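Local coordinates for DegV family protein (Eubacterium eligens, PDB 3FDJ) that is of unknown function but, as a member of the DegV family, probably binds a fatty acid or similar lipid, at residues 46-51 / 229-234; 83-86 / 90-93; 160-165 / 194-199. All blocks are in the same frame, centred on the assembly; numbering follows the deposited sequence.

Overall arrangement
From the N terminus, the chain first lays down helix 44-52, one half of contact 1, whose partner comes only 178 residues later, at the end of strand 226-230. Contacts 2 and 3 both fall within this long loop, one after the other. Contact 2 closes the short loop that leads from strand 77-82 of the first sheet into helix 90-102. Contact 3 then joins helix 163-167 to the edge strand 196-203 of the second, mixed sheet, which contact 1 also reaches. Contacts 2 and 3 meet where Thr84 OG1 lies 2.6 Å from Gly194 O, a probable hydrogen bond between the two parts of the fold; contact 1 touches contact 3 through Asn233 and Lys160.

Contact 1. Residues 46-51 / 229-234; sequences RMLDIL and CHVENE
A single leucine, Leu48, carries helix 44-52 onto Val231 and Glu232, which illustrates how little surface can join distant parts of a chain. Before it, Arg46 points away: its guanidinium is paired with Glu34, and Ile50 CD1 sits centrally over one face of that group, 3.5 Å from its plane. Met47, a selenomethionine, packs on Phe36 of strand 35-37. Leu48 follows, with CG anti to its carbonyl carbon (chi1 -67°), and its methyl CD1 does all the touching. CD1 meets Val231 CG1 at 3.8 Å, the side chains crossing at a slant, and also lies 4.1 Å from Glu232 CD, the glutamate arriving from the opposite direction. Asp49 comes next; its OD1 stands 5.8 Å from Glu232 OE1, and Arg268 forms a salt bridge with both, which probably offsets the repulsion of the two acids. His45 holds the other glutamate oxygen, OE2, so both ends of that carboxylate are tied down. Ile50 packs on Phe36 and Leu51 on Tyr264. Across the contact, the turn after the strand is braced by Asn233 N, which donates to His230 ND1 at 3.0 Å, 31° out of the ring plane, while Asn233 OD1 N-caps helix 234-248. Helix 44-52, resting on strand 35-37 of the first sheet, is joined to the loop that leads from strand 226-230 of the second sheet into helix 234-248, with helix 260-266 packed on Val231.

Contact 2. Residues 83-86 / 90-93; sequences ITAG and TYNS
A water molecule stands between Ile83 and Tyr91 and makes the polar link that their backbones do not make directly. It accepts from Tyr91 N at 2.8 Å and is hydrogen-bonded to Ile83 O at 2.7 Å, bridging the loop to the first turn of helix 90-102. Beside it the side chains close up: Ile83 CG2 approaches Thr90 CB, the two side chains crossing at about a right angle, though Ile83 has two conformers and the closeness seen in this one is doubtful. Thr90 OG1 has its polar partner in Ser88. The loop is the first link of a beta-alpha-beta crossover, in which strand 77-82 leads into helix 90-102 and on to the parallel strand 109-114. Within the loop Thr84 OG1 accepts from Gly86 N at 2.9 Å, forming an ST turn. Ala85 is held by Asp114 through its N, and its CB packs on Tyr91 CB at 3.8 Å and lies obliquely to the ring. With CG anti to the backbone N (chi1 175°), that ring runs off toward Val112 and Asp114 of the neighbouring strand. One turn into the helix, Ser93 OG donates to Thr90 O at 2.7 Å and also meets Trp68 NE1.

Contact 3. Residues 160-165 / 194-199; sequences KSLHNL and GTLEAI. With NA (sodium ion), chain E.
Leu196 reaches to Leu165 and Leu162 from the start of edge strand 196-203, and its course from CB to methyl is a worked example of how one branch can make a whole contact. The bond from CA to CB heads toward segment 160-165, but CB itself stays clear of it. CG, set anti to the backbone N (chi1 178°), carries the branch point out from the strand. Of the two methyls, CD2 does the work: it meets Leu165 CD1 at 3.8 Å, the side chains crossing at about a right angle, and lies looser against Leu162 CD2, at 4.4 Å. Leu165 turns its CG anti to its own carbonyl carbon (chi1 -74°), bringing CD1 to this meeting point. Leu162 stands at the N-cap position of helix 163-167, whose start is steadied by Glu267: its carboxylate accepts from Asn164 N. His163 N makes a weak bond to Ser161 OG. At the start of the segment Lys160 O binds a sodium ion at 2.6 Å, with two waters and the backbone oxygens of Ala179 and Ile184. Hexaethylene glycol, probably from the crystallisation liquor, lies about 4 Å from the side chains of Leu196 and Ile83, consistent with a ligand pocket as in lipid-binding DegV relatives. Leu165 sits on Leu159 and Leu196 on Cys157, both of strand 153-159, while Leu162 rests on Val186 of strand 184-190 and Ala176 of helix 173-177.

Contact 1. Residues 46-51 / 229-234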
loop_
_atom_site.group_PDB
_atom_site.type_symbol
_atom_site.label_atom_id
_atom_site.label_comp_id
_atom_site.label_asym_id
_atom_site.label_seq_id
_atom_site.Cartn_x
_atom_site.Cartn_y
_atom_site.Cartn_z
ATOM N N ARG A 46 -17.745 9.358 2.625
ATOM C CA ARG A 46 -18.977 8.792 3.146
ATOM C C ARG A 46 -18.730 7.514 3.972
ATOM O O ARG A 46 -19.319 7.323 5.041
ATOM C CB ARG A 46 -19.954 8.499 1.994
ATOM C CG ARG A 46 -21.190 7.713 2.406
ATOM C CD ARG A 46 -22.174 7.521 1.244
ATOM N NE ARG A 46 -23.317 6.713 1.660
ATOM C CZ ARG A 46 -23.343 5.381 1.726
ATOM N NH1 ARG A 46 -22.286 4.645 1.393
ATOM N NH2 ARG A 46 -24.448 4.769 2.137
HETATM N N MSE A 47 -17.873 6.632 3.463
HETATM C CA MSE A 47 -17.574 5.397 4.174
HETATM C C MSE A 47 -16.964 5.697 5.544
HETATM O O MSE A 47 -17.344 5.092 6.541
HETATM C CB MSE A 47 -16.604 4.527 3.370
HETATM C CG MSE A 47 -16.323 3.189 4.027
HETATM SE SE MSE A 47 -14.915 2.216 3.108
HETATM C CE MSE A 47 -13.369 3.323 3.594
ATOM N N LEU A 48 -15.998 6.609 5.581
ATOM C CA LEU A 48 -15.354 6.969 6.842
ATOM C C LEU A 48 -16.365 7.568 7.827
ATOM O O LEU A 48 -16.295 7.296 9.029
ATOM C CB LEU A 48 -14.199 7.940 6.601
ATOM C CG LEU A 48 -12.988 7.375 5.841
ATOM C CD1 LEU A 48 -11.999 8.486 5.523
ATOM C CD2 LEU A 48 -12.330 6.268 6.630
ATOM N N ASP A 49 -17.287 8.391 7.323
ATOM C CA ASP A 49 -18.336 8.959 8.167
ATOM C C ASP A 49 -19.221 7.850 8.734
ATOM O O ASP A 49 -19.592 7.889 9.901
ATOM C CB ASP A 49 -19.204 9.979 7.395
ATOM C CG ASP A 49 -18.530 11.358 7.226
ATOM O OD1 ASP A 49 -17.389 11.573 7.700
ATOM O OD2 ASP A 49 -19.160 12.250 6.606
ATOM N N ILE A 50 -19.556 6.861 7.912
ATOM C CA ILE A 50 -20.384 5.749 8.366
ATOM C C ILE A 50 -19.662 4.954 9.449
ATOM O O ILE A 50 -20.242 4.652 10.505
ATOM C CB ILE A 50 -20.807 4.823 7.201
ATOM C CG1 ILE A 50 -21.886 5.504 6.356
ATOM C CG2 ILE A 50 -21.337 3.503 7.712
ATOM C CD1 ILE A 50 -22.172 4.777 5.055
ATOM N N LEU A 51 -18.388 4.650 9.204
ATOM C CA LEU A 51 -17.613 3.860 10.150
ATOM C C LEU A 51 -17.384 4.569 11.478
ATOM O O LEU A 51 -17.449 3.934 12.518
ATOM C CB LEU A 51 -16.277 3.434 9.546
ATOM C CG LEU A 51 -16.445 2.449 8.399
ATOM C CD1 LEU A 51 -15.156 2.301 7.638
ATOM C CD2 LEU A 51 -16.950 1.109 8.888
ATOM N N CYS A 229 0.939 8.667 0.691
ATOM C CA CYS A 229 -0.514 8.716 0.644
ATOM C C CYS A 229 -1.063 9.134 2.005
ATOM O O CYS A 229 -0.387 9.006 3.042
ATOM C CB CYS A 229 -1.146 7.410 0.134
ATOM S SG CYS A 229 -1.200 6.185 1.325
ATOM N N HIS A 230 -2.251 9.727 1.982
ATOM C CA HIS A 230 -2.897 10.242 3.151
ATOM C C HIS A 230 -4.382 9.960 3.117
ATOM O O HIS A 230 -4.986 9.821 2.045
ATOM C CB HIS A 230 -2.653 11.750 3.290
ATOM C CG HIS A 230 -3.303 12.556 2.221
ATOM N ND1 HIS A 230 -4.613 12.982 2.305
ATOM C CD2 HIS A 230 -2.852 12.951 1.008
ATOM C CE1 HIS A 230 -4.925 13.633 1.200
ATOM N NE2 HIS A 230 -3.874 13.629 0.396
ATOM N N VAL A 231 -4.960 9.881 4.304
ATOM C CA VAL A 231 -6.386 9.697 4.493
ATOM C C VAL A 231 -6.914 11.003 5.059
ATOM O O VAL A 231 -6.879 11.225 6.283
ATOM C CB VAL A 231 -6.693 8.580 5.490
ATOM C CG1 VAL A 231 -8.212 8.341 5.534
ATOM C CG2 VAL A 231 -5.913 7.304 5.142
ATOM N N GLU A 232 -7.383 11.855 4.166
ATOM C CA GLU A 232 -7.917 13.189 4.515
ATOM C C GLU A 232 -6.929 13.954 5.383
ATOM O O GLU A 232 -7.299 14.578 6.371
ATOM C CB GLU A 232 -9.301 13.046 5.168
ATOM C CG GLU A 232 -10.260 12.296 4.243
ATOM C CD GLU A 232 -11.731 12.444 4.603
ATOM O OE1 GLU A 232 -12.053 12.761 5.770
ATOM O OE2 GLU A 232 -12.566 12.229 3.701
ATOM N N ASN A 233 -5.655 13.890 5.010
ATOM C CA ASN A 233 -4.640 14.682 5.659
ATOM C C ASN A 233 -3.596 15.161 4.674
ATOM O O ASN A 233 -2.409 14.915 4.821
ATOM C CB ASN A 233 -4.009 13.916 6.798
ATOM C CG ASN A 233 -3.395 14.828 7.822
ATOM O OD1 ASN A 233 -3.327 16.044 7.604
ATOM N ND2 ASN A 233 -2.980 14.267 8.961
ATOM N N GLU A 234 -4.066 15.891 3.657
ATOM C CA GLU A 234 -3.160 16.460 2.668
ATOM C C GLU A 234 -2.179 17.439 3.320
ATOM O O GLU A 234 -1.024 17.538 2.897
ATOM C CB GLU A 234 -3.968 17.131 1.573
ATOM C CG GLU A 234 -3.190 17.512 0.351
ATOM C CD GLU A 234 -4.095 18.074 -0.711
ATOM O OE1 GLU A 234 -5.224 17.533 -0.897
ATOM O OE2 GLU A 234 -3.704 19.073 -1.337
#

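Contact 2. Residues 83-86 / 90-93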
loop_
_atom_site.group_PDB
_atom_site.type_symbol
_atom_site.label_atom_id
_atom_site.label_comp_id
_atom_site.label_asym_id
_atom_site.label_seq_id
_atom_site.Cartn_x
_atom_site.Cartn_y
_atom_site.Cartn_z
ATOM N N ILE A 83 -0.659 -6.821 -1.591
ATOM C CA ILE A 83 -0.438 -6.448 -0.200
ATOM C C ILE A 83 0.200 -7.646 0.527
ATOM O O ILE A 83 0.018 -8.810 0.139
ATOM C CB ILE A 83 -1.782 -5.998 0.429
ATOM C CG1 ILE A 83 -1.653 -5.617 1.927
ATOM C CG2 ILE A 83 -2.811 -7.067 0.233
ATOM C CD1 ILE A 83 -2.841 -4.786 2.412
ATOM N N THR A 84 0.985 -7.341 1.553
ATOM C CA THR A 84 1.714 -8.327 2.322
ATOM C C THR A 84 0.949 -9.617 2.646
ATOM O O THR A 84 -0.177 -9.622 3.186
ATOM C CB THR A 84 2.258 -7.711 3.631
ATOM O OG1 THR A 84 2.894 -8.740 4.393
ATOM C CG2 THR A 84 1.147 -7.040 4.449
ATOM N N ALA A 85 1.595 -10.729 2.317
ATOM C CA ALA A 85 1.083 -12.039 2.681
ATOM C C ALA A 85 1.113 -12.218 4.197
ATOM O O ALA A 85 0.467 -13.110 4.738
ATOM C CB ALA A 85 1.913 -13.121 2.004
ATOM N N GLY A 86 1.856 -11.362 4.884
ATOM C CA GLY A 86 1.952 -11.408 6.326
ATOM C C GLY A 86 0.724 -10.895 7.038
ATOM O O GLY A 86 0.584 -11.131 8.250
ATOM N N THR A 90 -4.664 -11.951 0.447
ATOM C CA THR A 90 -4.637 -11.465 -0.930
ATOM C C THR A 90 -3.629 -12.171 -1.815
ATOM O O THR A 90 -3.976 -12.622 -2.920
ATOM C CB THR A 90 -4.449 -9.952 -0.990
ATOM O OG1 THR A 90 -5.532 -9.321 -0.298
ATOM C CG2 THR A 90 -4.464 -9.468 -2.436
ATOM N N TYR A 91 -2.406 -12.323 -1.312
ATOM C CA TYR A 91 -1.364 -13.062 -2.038
ATOM C C TYR A 91 -1.834 -14.482 -2.411
ATOM O O TYR A 91 -1.702 -14.915 -3.554
ATOM C CB TYR A 91 -0.073 -13.090 -1.222
ATOM C CG TYR A 91 1.023 -13.940 -1.851
ATOM C CD1 TYR A 91 1.820 -13.432 -2.872
ATOM C CD2 TYR A 91 1.247 -15.235 -1.447
ATOM C CE1 TYR A 91 2.823 -14.204 -3.451
ATOM C CE2 TYR A 91 2.245 -16.008 -2.015
ATOM C CZ TYR A 91 3.035 -15.483 -3.009
ATOM O OH TYR A 91 4.031 -16.251 -3.569
ATOM N N ASN A 92 -2.390 -15.216 -1.453
ATOM C CA ASN A 92 -2.890 -16.544 -1.737
ATOM C C ASN A 92 -3.986 -16.531 -2.815
ATOM O O ASN A 92 -4.013 -17.435 -3.672
ATOM C CB ASN A 92 -3.424 -17.238 -0.488
ATOM C CG ASN A 92 -2.350 -17.638 0.481
ATOM O OD1 ASN A 92 -1.140 -17.656 0.148
ATOM N ND2 ASN A 92 -2.779 -18.000 1.710
ATOM N N SER A 93 -4.895 -15.542 -2.761
ATOM C CA SER A 93 -5.982 -15.468 -3.746
ATOM C C SER A 93 -5.401 -15.239 -5.147
ATOM O O SER A 93 -5.889 -15.809 -6.142
ATOM C CB SER A 93 -7.042 -14.390 -3.378
ATOM O OG SER A 93 -6.569 -13.054 -3.494
HETATM O O HOH W 1 -1.687 -10.755 0.845
#

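Contact 3. Residues 160-165 / 194-199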
loop_
_atom_site.group_PDB
_atom_site.type_symbol
_atom_site.label_atom_id
_atom_site.label_comp_id
_atom_site.label_asym_id
_atom_site.label_seq_id
_atom_site.Cartn_x
_atom_site.Cartn_y
_atom_site.Cartn_z
ATOM N N LYS A 160 -3.358 7.941 13.501
ATOM C CA LYS A 160 -4.013 8.612 14.608
ATOM C C LYS A 160 -4.979 7.697 15.328
ATOM O O LYS A 160 -5.386 7.983 16.464
ATOM C CB LYS A 160 -4.755 9.863 14.112
ATOM C CG LYS A 160 -3.828 10.862 13.427
ATOM C CD LYS A 160 -4.481 12.231 13.255
ATOM C CE LYS A 160 -3.489 13.236 12.664
ATOM N NZ LYS A 160 -4.054 14.607 12.668
ATOM N N SER A 161 -5.379 6.626 14.659
ATOM C CA SER A 161 -6.221 5.588 15.259
ATOM C C SER A 161 -5.883 4.248 14.631
ATOM O O SER A 161 -5.677 4.181 13.422
ATOM C CB SER A 161 -7.697 5.912 15.049
ATOM O OG SER A 161 -8.535 4.808 15.423
ATOM N N LEU A 162 -5.842 3.200 15.456
ATOM C CA LEU A 162 -5.557 1.841 15.018
ATOM C C LEU A 162 -6.702 0.904 15.386
ATOM O O LEU A 162 -6.517 -0.301 15.488
ATOM C CB LEU A 162 -4.229 1.354 15.620
ATOM C CG LEU A 162 -2.989 2.109 15.102
ATOM C CD1 LEU A 162 -2.735 3.356 15.917
ATOM C CD2 LEU A 162 -1.761 1.210 15.097
ATOM N N HIS A 163 -7.911 1.458 15.523
ATOM C CA HIS A 163 -9.052 0.667 15.951
ATOM C C HIS A 163 -9.402 -0.431 14.929
ATOM O O HIS A 163 -9.666 -1.578 15.302
ATOM C CB HIS A 163 -10.242 1.591 16.156
ATOM C CG HIS A 163 -11.504 0.882 16.495
ATOM N ND1 HIS A 163 -11.726 0.316 17.728
ATOM C CD2 HIS A 163 -12.626 0.667 15.767
ATOM C CE1 HIS A 163 -12.927 -0.237 17.741
ATOM N NE2 HIS A 163 -13.499 -0.027 16.567
ATOM N N ASN A 164 -9.410 -0.072 13.654
ATOM C CA ASN A 164 -9.753 -1.051 12.606
ATOM C C ASN A 164 -8.700 -2.155 12.445
ATOM O O ASN A 164 -9.034 -3.346 12.283
ATOM C CB ASN A 164 -10.065 -0.331 11.284
ATOM C CG ASN A 164 -11.304 0.538 11.384
ATOM O OD1 ASN A 164 -12.177 0.289 12.215
ATOM N ND2 ASN A 164 -11.383 1.567 10.549
ATOM N N LEU A 165 -7.424 -1.786 12.497
ATOM C CA LEU A 165 -6.363 -2.782 12.566
ATOM C C LEU A 165 -6.545 -3.715 13.765
ATOM O O LEU A 165 -6.493 -4.934 13.626
ATOM C CB LEU A 165 -4.977 -2.124 12.640
ATOM C CG LEU A 165 -4.462 -1.501 11.351
ATOM C CD1 LEU A 165 -3.410 -0.428 11.682
ATOM C CD2 LEU A 165 -3.932 -2.543 10.370
ATOM N N GLY A 194 6.765 -8.544 6.808
ATOM C CA GLY A 194 5.583 -8.004 6.198
ATOM C C GLY A 194 4.458 -7.761 7.182
ATOM O O GLY A 194 3.285 -7.920 6.838
ATOM N N THR A 195 4.806 -7.326 8.391
ATOM C CA THR A 195 3.815 -6.962 9.377
ATOM C C THR A 195 4.064 -5.533 9.848
ATOM O O THR A 195 5.090 -4.926 9.530
ATOM C CB THR A 195 3.853 -7.918 10.577
ATOM O OG1 THR A 195 5.152 -7.859 11.183
ATOM C CG2 THR A 195 3.556 -9.357 10.134
ATOM N N LEU A 196 3.114 -4.985 10.585
ATOM C CA LEU A 196 3.204 -3.612 11.049
ATOM C C LEU A 196 4.006 -3.624 12.337
ATOM O O LEU A 196 3.614 -4.269 13.309
ATOM C CB LEU A 196 1.819 -3.031 11.304
ATOM C CG LEU A 196 1.752 -1.607 11.839
ATOM C CD1 LEU A 196 2.470 -0.580 10.959
ATOM C CD2 LEU A 196 0.286 -1.208 12.019
ATOM N N GLU A 197 5.155 -2.962 12.308
ATOM C CA GLU A 197 6.050 -2.911 13.453
ATOM C C GLU A 197 5.968 -1.500 14.024
ATOM O O GLU A 197 6.336 -0.565 13.350
ATOM C CB GLU A 197 7.457 -3.195 12.958
ATOM C CG GLU A 197 8.519 -3.337 13.996
ATOM C CD GLU A 197 9.621 -4.209 13.443
ATOM O OE1 GLU A 197 10.310 -3.748 12.505
ATOM O OE2 GLU A 197 9.754 -5.374 13.893
ATOM N N ALA A 198 5.483 -1.351 15.255
ATOM C CA ALA A 198 5.357 -0.019 15.850
ATOM C C ALA A 198 6.742 0.474 16.306
ATOM O O ALA A 198 7.479 -0.247 16.959
ATOM C CB ALA A 198 4.345 -0.045 17.020
ATOM N N ILE A 199 7.089 1.686 15.908
ATOM C CA ILE A 199 8.378 2.294 16.195
ATOM C C ILE A 199 8.255 3.166 17.442
ATOM O O ILE A 199 9.177 3.260 18.241
ATOM C CB ILE A 199 8.822 3.213 15.016
ATOM C CG1 ILE A 199 9.358 2.377 13.858
ATOM C CG2 ILE A 199 9.877 4.242 15.493
ATOM C CD1 ILE A 199 9.707 3.192 12.650
HETATM NA NA NA E . -4.786 9.412 18.516
HETATM O O HOH W 2 -4.744 11.312 17.555
HETATM O O HOH W 3 -7.027 9.780 18.708
#